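Local coordinates for ankyrin repeat and SAM domain-containing protein 3 (Homo sapiens, PDB 4NL9) that forms homo-oligomers through its SAM domain, the part present here, and may take part in vasopressin signalling in the kidney, at residues Q25-E29 and Q30-L34; L38-T41 and E42-K46. The protein carries 1 engineered substitution. All blocks are in the same frame, centred on the assembly; numbering follows the deposited sequence.

Contact 1 of 2, residues Q25-E29 and Q30-L34; sequences QVFEE and QDVDL
Q30 meets V26 and F27 at the C-terminal turn of helix 24-29. Q30 N gives weak bonds to V26 O (3.4 Å) and F27 O (3.0 Å), one N-H shared between two carbonyls. The side chain folds back over the helix: CG leaves beside the backbone N, chi1 -58°, and a second bend at chi2 swings the amide round toward E29. A water donates both to Q30 OE1 (3.0 Å) and to V26 O, bridging the amide to a carbonyl of the last turn; a glutamine is long and polar enough to do this on the solvent-facing side of the helix end.

D31 takes a positive phi, 59°, the left-handed conformation of the C-prime residue that breaks the helix; its polar side chain stays on the exposed side. D31 N donates to E28 O at 3.0 Å.

V32, buried, comes next. V32 N reaches F27 O at 3.0 Å in a fairly straight bond, so this oxygen holds both V32 N and, weakly, Q30 N. CG1 of V32 touches CD1 of the F27 ring (3.8 Å), a compact branched residue meeting a large buried aromatic that also packs edge-to-face on F37 and against L11 and L15 of helix 11-17.

D33 sits at the N-cap of helix 34-37, its OD1 accepting from E36 N. The 6→1 bond from V32 to F27, the 5→2 bond from D31 to E28 and the apolar contact between F27 and V32 make a Schellman motif, here ending helix 24-29 of the SAM domain.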
ATOM      1  N   GLN A  25       0.886 -11.496  13.519  1.00 15.89           N
ATOM      2  CA  GLN A  25       1.773 -12.265  14.389  1.00 18.57           C
ATOM      3  C   GLN A  25       3.224 -11.783  14.317  1.00 16.35           C
ATOM      4  O   GLN A  25       3.962 -11.897  15.292  1.00 17.93           O
ATOM      5  CB  GLN A  25       1.650 -13.770  14.123  1.00 24.22           C
ATOM      6  CG  GLN A  25       0.249 -14.303  14.418  1.00 27.32           C
ATOM      7  CD  GLN A  25       0.215 -15.795  14.718  1.00 35.28           C
ATOM      8  OE1 GLN A  25       0.825 -16.600  14.015  1.00 39.04           O
ATOM      9  NE2 GLN A  25      -0.507 -16.166  15.772  1.00 38.23           N
ATOM     10  N   VAL A  26       3.624 -11.217  13.183  1.00 16.43           N
ATOM     11  CA  VAL A  26       4.943 -10.604  13.096  1.00 15.83           C
ATOM     12  C   VAL A  26       5.059  -9.448  14.091  1.00 14.38           C
ATOM     13  O   VAL A  26       6.046  -9.340  14.828  1.00 14.95           O
ATOM     14  CB  VAL A  26       5.266 -10.133  11.669  1.00 17.46           C
ATOM     15  CG1 VAL A  26       6.492  -9.263  11.672  1.00 20.41           C
ATOM     16  CG2 VAL A  26       5.489 -11.326  10.760  1.00 23.43           C
ATOM     17  N   PHE A  27       4.034  -8.600  14.146  1.00 14.29           N
ATOM     18  CA  PHE A  27       4.038  -7.507  15.112  1.00 13.99           C
ATOM     19  C   PHE A  27       4.001  -8.021  16.552  1.00 14.70           C
ATOM     20  O   PHE A  27       4.746  -7.536  17.414  1.00 15.07           O
ATOM     21  CB  PHE A  27       2.874  -6.538  14.856  1.00 13.26           C
ATOM     22  CG  PHE A  27       3.050  -5.689  13.623  1.00 13.03           C
ATOM     23  CD1 PHE A  27       4.049  -4.730  13.568  1.00 13.83           C
ATOM     24  CD2 PHE A  27       2.222  -5.852  12.524  1.00 13.50           C
ATOM     25  CE1 PHE A  27       4.224  -3.946  12.441  1.00 13.89           C
ATOM     26  CE2 PHE A  27       2.390  -5.073  11.390  1.00 14.19           C
ATOM     27  CZ  PHE A  27       3.402  -4.116  11.345  1.00 14.55           C
ATOM     28  N   GLU A  28       3.160  -9.021  16.806  1.00 14.98           N
ATOM     29  CA  GLU A  28       3.021  -9.554  18.156  1.00 17.57           C
ATOM     30  C   GLU A  28       4.330 -10.147  18.665  1.00 17.60           C
ATOM     31  O   GLU A  28       4.669  -9.996  19.839  1.00 19.77           O
ATOM     32  CB  GLU A  28       1.888 -10.581  18.218  1.00 17.99           C
ATOM     33  CG  GLU A  28       0.515  -9.938  18.136  1.00 20.76           C
ATOM     34  CD  GLU A  28      -0.616 -10.947  18.201  1.00 22.14           C
ATOM     35  OE1 GLU A  28      -0.357 -12.148  17.976  1.00 27.47           O
ATOM     36  OE2 GLU A  28      -1.765 -10.538  18.483  1.00 27.09           O
ATOM     37  N   GLU A  29       5.066 -10.801  17.771  1.00 17.06           N
ATOM     38  CA  GLU A  29       6.342 -11.409  18.145  1.00 18.24           C
ATOM     39  C   GLU A  29       7.381 -10.344  18.523  1.00 18.18           C
ATOM     40  O   GLU A  29       8.300 -10.613  19.308  1.00 20.99           O
ATOM     41  CB  GLU A  29       6.840 -12.312  17.011  1.00 21.01           C
ATOM     42  CG  GLU A  29       8.170 -12.992  17.277  1.00 25.28           C
ATOM     43  CD  GLU A  29       8.096 -13.991  18.415  1.00 42.09           C
ATOM     44  OE1 GLU A  29       6.988 -14.496  18.699  1.00 46.89           O
ATOM     45  OE2 GLU A  29       9.150 -14.268  19.027  1.00 51.74           O
ATOM     46  N   GLN A  30       7.225  -9.137  17.977  1.00 17.08           N
ATOM     47  CA  GLN A  30       8.101  -8.019  18.334  1.00 17.58           C
ATOM     48  C   GLN A  30       7.520  -7.132  19.439  1.00 18.13           C
ATOM     49  O   GLN A  30       8.037  -6.043  19.720  1.00 21.10           O
ATOM     50  CB  GLN A  30       8.450  -7.193  17.095  1.00 18.93           C
ATOM     51  CG  GLN A  30       9.127  -8.011  16.002  1.00 19.68           C
ATOM     52  CD  GLN A  30      10.345  -8.748  16.505  1.00 18.57           C
ATOM     53  OE1 GLN A  30      10.465  -9.972  16.339  1.00 21.70           O
ATOM     54  NE2 GLN A  30      11.258  -8.015  17.131  1.00 22.27           N
ATOM     55  N   ASP A  31       6.441  -7.603  20.058  1.00 16.07           N
ATOM     56  CA  ASP A  31       5.762  -6.867  21.128  1.00 16.55           C
ATOM     57  C   ASP A  31       5.271  -5.486  20.691  1.00 20.36           C
ATOM     58  O   ASP A  31       5.213  -4.551  21.495  1.00 23.34           O
ATOM     59  CB  ASP A  31       6.654  -6.759  22.374  1.00 19.40           C
ATOM     60  CG  ASP A  31       7.174  -8.108  22.829  1.00 26.49           C
ATOM     61  OD1 ASP A  31       6.385  -9.076  22.858  1.00 30.08           O
ATOM     62  OD2 ASP A  31       8.377  -8.209  23.137  1.00 31.21           O
ATOM     63  N   VAL A  32       4.920  -5.367  19.413  1.00 14.95           N
ATOM     64  CA  VAL A  32       4.367  -4.136  18.868  1.00 14.85           C
ATOM     65  C   VAL A  32       2.847  -4.164  18.991  1.00 15.33           C
ATOM     66  O   VAL A  32       2.177  -4.954  18.320  1.00 17.29           O
ATOM     67  CB  VAL A  32       4.752  -3.961  17.383  1.00 15.64           C
ATOM     68  CG1 VAL A  32       4.026  -2.750  16.771  1.00 16.63           C
ATOM     69  CG2 VAL A  32       6.268  -3.816  17.235  1.00 16.90           C
ATOM     70  N   ASP A  33       2.308  -3.328  19.874  1.00 15.93           N
ATOM     71  CA  ASP A  33       0.865  -3.160  19.980  1.00 14.65           C
ATOM     72  C   ASP A  33       0.427  -1.957  19.156  1.00 14.86           C
ATOM     73  O   ASP A  33       1.237  -1.369  18.436  1.00 14.27           O
ATOM     74  CB  ASP A  33       0.457  -2.971  21.446  1.00 15.12           C
ATOM     75  CG  ASP A  33       1.037  -1.709  22.068  1.00 16.55           C
ATOM     76  OD1 ASP A  33       2.043  -1.165  21.555  1.00 17.28           O
ATOM     77  OD2 ASP A  33       0.476  -1.236  23.077  1.00 21.65           O
ATOM     78  N   LEU A  34      -0.843  -1.587  19.271  1.00 14.85           N
ATOM     79  CA  LEU A  34      -1.382  -0.450  18.518  1.00 14.86           C
ATOM     80  C   LEU A  34      -0.636   0.847  18.786  1.00 15.98           C
ATOM     81  O   LEU A  34      -0.258   1.551  17.854  1.00 14.65           O
ATOM     82  CB  LEU A  34      -2.871  -0.265  18.797  1.00 15.30           C
ATOM     83  CG  LEU A  34      -3.516   0.902  18.045  1.00 15.41           C
ATOM     84  CD1 LEU A  34      -3.394   0.737  16.531  1.00 18.90           C
ATOM     85  CD2 LEU A  34      -4.979   1.034  18.453  1.00 19.82           C
TER
HETATM   86  O   HOH W   1       8.470 -10.766  14.270  1.00 19.54           O

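Contact 2 of 2, residues L38-T41 and E42-K46; sequences LTLT and ESDLK
T41 and D44 form a capping box at the start of helix 42-48, in the SAM domain, each side chain serving the other residue's backbone N.

The polar contacts come first. D44 OD2 accepts from T41 N at 2.9 Å in an almost straight bond (178°), the N-H arriving from above the carboxylate plane, 35° out of it. In return T41 OG1 receives D44 N in a weak bond of 3.4 Å. That hydroxyl sits between the backbone N and the carbonyl carbon of T41, chi1 70°, a rotation that turns it toward the first helical turn. A threonine suits this N-cap because its short side chain brings a hydroxyl within reach of an early helix N-H, and an aspartate three residues on is long enough to return the bond. Were D44 replaced by an alanine, T41 N would probably lose its carboxylate acceptor, and one half of the capping box with it. The first regular helical bond runs from L45 N to T41 O, 3.0 Å.

Apolar packing lies alongside. L40 CD2 rests on the methylene CB of D44 at 3.8 Å, so the aspartate offers carbon to the leucine while its OD2 is taken up by the cap. L45 is buried, its side chain touching M59 and T60 of helix 53-65, where an apolar residue is suited. Between the two leucines, L45 CD2 meets L40 CD1 at 3.8 Å.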
ATOM      1  N   LEU A  38       1.533   2.891  15.865  1.00 14.10           N
ATOM      2  CA  LEU A  38       1.209   4.239  15.411  1.00 15.37           C
ATOM      3  C   LEU A  38       2.386   5.202  15.494  1.00 15.68           C
ATOM      4  O   LEU A  38       2.285   6.336  15.011  1.00 19.29           O
ATOM      5  CB  LEU A  38      -0.010   4.783  16.159  1.00 18.04           C
ATOM      6  CG  LEU A  38      -1.326   4.054  15.877  1.00 14.84           C
ATOM      7  CD1 LEU A  38      -2.428   4.537  16.808  1.00 20.42           C
ATOM      8  CD2 LEU A  38      -1.768   4.202  14.409  1.00 18.42           C
ATOM      9  N   THR A  39       3.491   4.753  16.082  1.00 15.70           N
ATOM     10  CA  THR A  39       4.733   5.535  16.094  1.00 20.04           C
ATOM     11  C   THR A  39       5.737   5.115  15.014  1.00 16.74           C
ATOM     12  O   THR A  39       6.783   5.742  14.875  1.00 18.33           O
ATOM     13  CB  THR A  39       5.472   5.445  17.454  1.00 18.07           C
ATOM     14  OG1 THR A  39       6.109   4.167  17.589  1.00 20.01           O
ATOM     15  CG2 THR A  39       4.524   5.693  18.616  1.00 25.50           C
ATOM     16  N   LEU A  40       5.439   4.058  14.258  1.00 15.34           N
ATOM     17  CA  LEU A  40       6.434   3.510  13.337  1.00 15.54           C
ATOM     18  C   LEU A  40       6.540   4.323  12.070  1.00 15.01           C
ATOM     19  O   LEU A  40       5.556   4.856  11.586  1.00 17.74           O
ATOM     20  CB  LEU A  40       6.101   2.066  12.958  1.00 13.97           C
ATOM     21  CG  LEU A  40       6.056   1.106  14.141  1.00 13.59           C
ATOM     22  CD1 LEU A  40       5.639  -0.268  13.649  1.00 15.66           C
ATOM     23  CD2 LEU A  40       7.410   1.044  14.838  1.00 15.39           C
ATOM     24  N   THR A  41       7.756   4.408  11.552  1.00 16.25           N
ATOM     25  CA  THR A  41       7.985   4.998  10.244  1.00 15.34           C
ATOM     26  C   THR A  41       8.054   3.898   9.191  1.00 15.69           C
ATOM     27  O   THR A  41       8.094   2.696   9.512  1.00 14.82           O
ATOM     28  CB  THR A  41       9.299   5.811  10.191  1.00 17.76           C
ATOM     29  OG1 THR A  41      10.411   4.910  10.246  1.00 20.47           O
ATOM     30  CG2 THR A  41       9.372   6.801  11.354  1.00 18.53           C
ATOM     31  N   GLU A  42       8.082   4.318   7.931  1.00 15.40           N
ATOM     32  CA  GLU A  42       8.133   3.404   6.808  1.00 15.68           C
ATOM     33  C   GLU A  42       9.286   2.414   6.935  1.00 12.87           C
ATOM     34  O   GLU A  42       9.098   1.193   6.756  1.00 14.22           O
ATOM     35  CB  GLU A  42       8.255   4.194   5.508  1.00 14.98           C
ATOM     36  CG  GLU A  42       8.261   3.332   4.285  1.00 15.86           C
ATOM     37  CD  GLU A  42       8.304   4.158   3.016  1.00 19.01           C
ATOM     38  OE1 GLU A  42       9.239   4.977   2.879  1.00 19.50           O
ATOM     39  OE2 GLU A  42       7.402   4.000   2.164  1.00 21.37           O
ATOM     40  N   SER A  43      10.474   2.921   7.255  1.00 15.80           N
ATOM     41  CA  SER A  43      11.637   2.052   7.370  1.00 14.05           C
ATOM     42  C   SER A  43      11.567   1.126   8.592  1.00 15.62           C
ATOM     43  O   SER A  43      12.159   0.039   8.589  1.00 14.81           O
ATOM     44  CB  SER A  43      12.942   2.859   7.346  1.00 15.12           C
ATOM     45  OG  SER A  43      13.109   3.633   8.526  1.00 16.08           O
ATOM     46  N   ASP A  44      10.857   1.556   9.635  1.00 13.52           N
ATOM     47  CA  ASP A  44      10.575   0.679  10.779  1.00 14.32           C
ATOM     48  C   ASP A  44       9.742  -0.519  10.343  1.00 12.23           C
ATOM     49  O   ASP A  44       9.982  -1.646  10.781  1.00 14.45           O
ATOM     50  CB  ASP A  44       9.808   1.414  11.883  1.00 17.09           C
ATOM     51  CG  ASP A  44      10.634   2.474  12.589  1.00 18.20           C
ATOM     52  OD1 ASP A  44      11.880   2.364  12.636  1.00 17.59           O
ATOM     53  OD2 ASP A  44      10.013   3.405  13.139  1.00 18.01           O
ATOM     54  N   LEU A  45       8.746  -0.270   9.498  1.00 12.78           N
ATOM     55  CA  LEU A  45       7.895  -1.338   9.003  1.00 12.64           C
ATOM     56  C   LEU A  45       8.696  -2.318   8.146  1.00 11.85           C
ATOM     57  O   LEU A  45       8.571  -3.543   8.281  1.00 13.85           O
ATOM     58  CB  LEU A  45       6.727  -0.747   8.214  1.00 12.87           C
ATOM     59  CG  LEU A  45       5.710   0.038   9.060  1.00 12.44           C
ATOM     60  CD1 LEU A  45       4.817   0.870   8.162  1.00 14.46           C
ATOM     61  CD2 LEU A  45       4.873  -0.890   9.959  1.00 13.53           C
ATOM     62  N   LYS A  46       9.539  -1.775   7.270  1.00 13.46           N
ATOM     63  CA  LYS A  46      10.378  -2.614   6.427  1.00 12.45           C
ATOM     64  C   LYS A  46      11.304  -3.488   7.287  1.00 13.72           C
ATOM     65  O   LYS A  46      11.430  -4.690   7.056  1.00 14.07           O
ATOM     66  CB  LYS A  46      11.171  -1.731   5.460  1.00 13.06           C
ATOM     67  CG  LYS A  46      12.012  -2.490   4.465  1.00 15.73           C
ATOM     68  CD  LYS A  46      12.689  -1.497   3.537  1.00 16.29           C
ATOM     69  CE  LYS A  46      13.672  -2.177   2.623  1.00 19.25           C
ATOM     70  NZ  LYS A  46      14.189  -1.178   1.632  1.00 21.46           N
TER

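From the N terminus, helix 11-17 leads to helix 24-29, where contact 1 closes the sharp turn at the helix's end and sends the chain on to helix 34-37. Contact 2 follows in series, closing the start of helix 42-48 after the loop that leaves helix 34-37; neither encloses nor crosses the other. One ends a helix and the other begins one, their centres about 13 Å apart. F27 joins them: its CZ packs on L45 CD2 at 3.8 Å, and its ring also reaches L40. Through this shared apolar cluster, helices 24-29 and 42-48 are tied together.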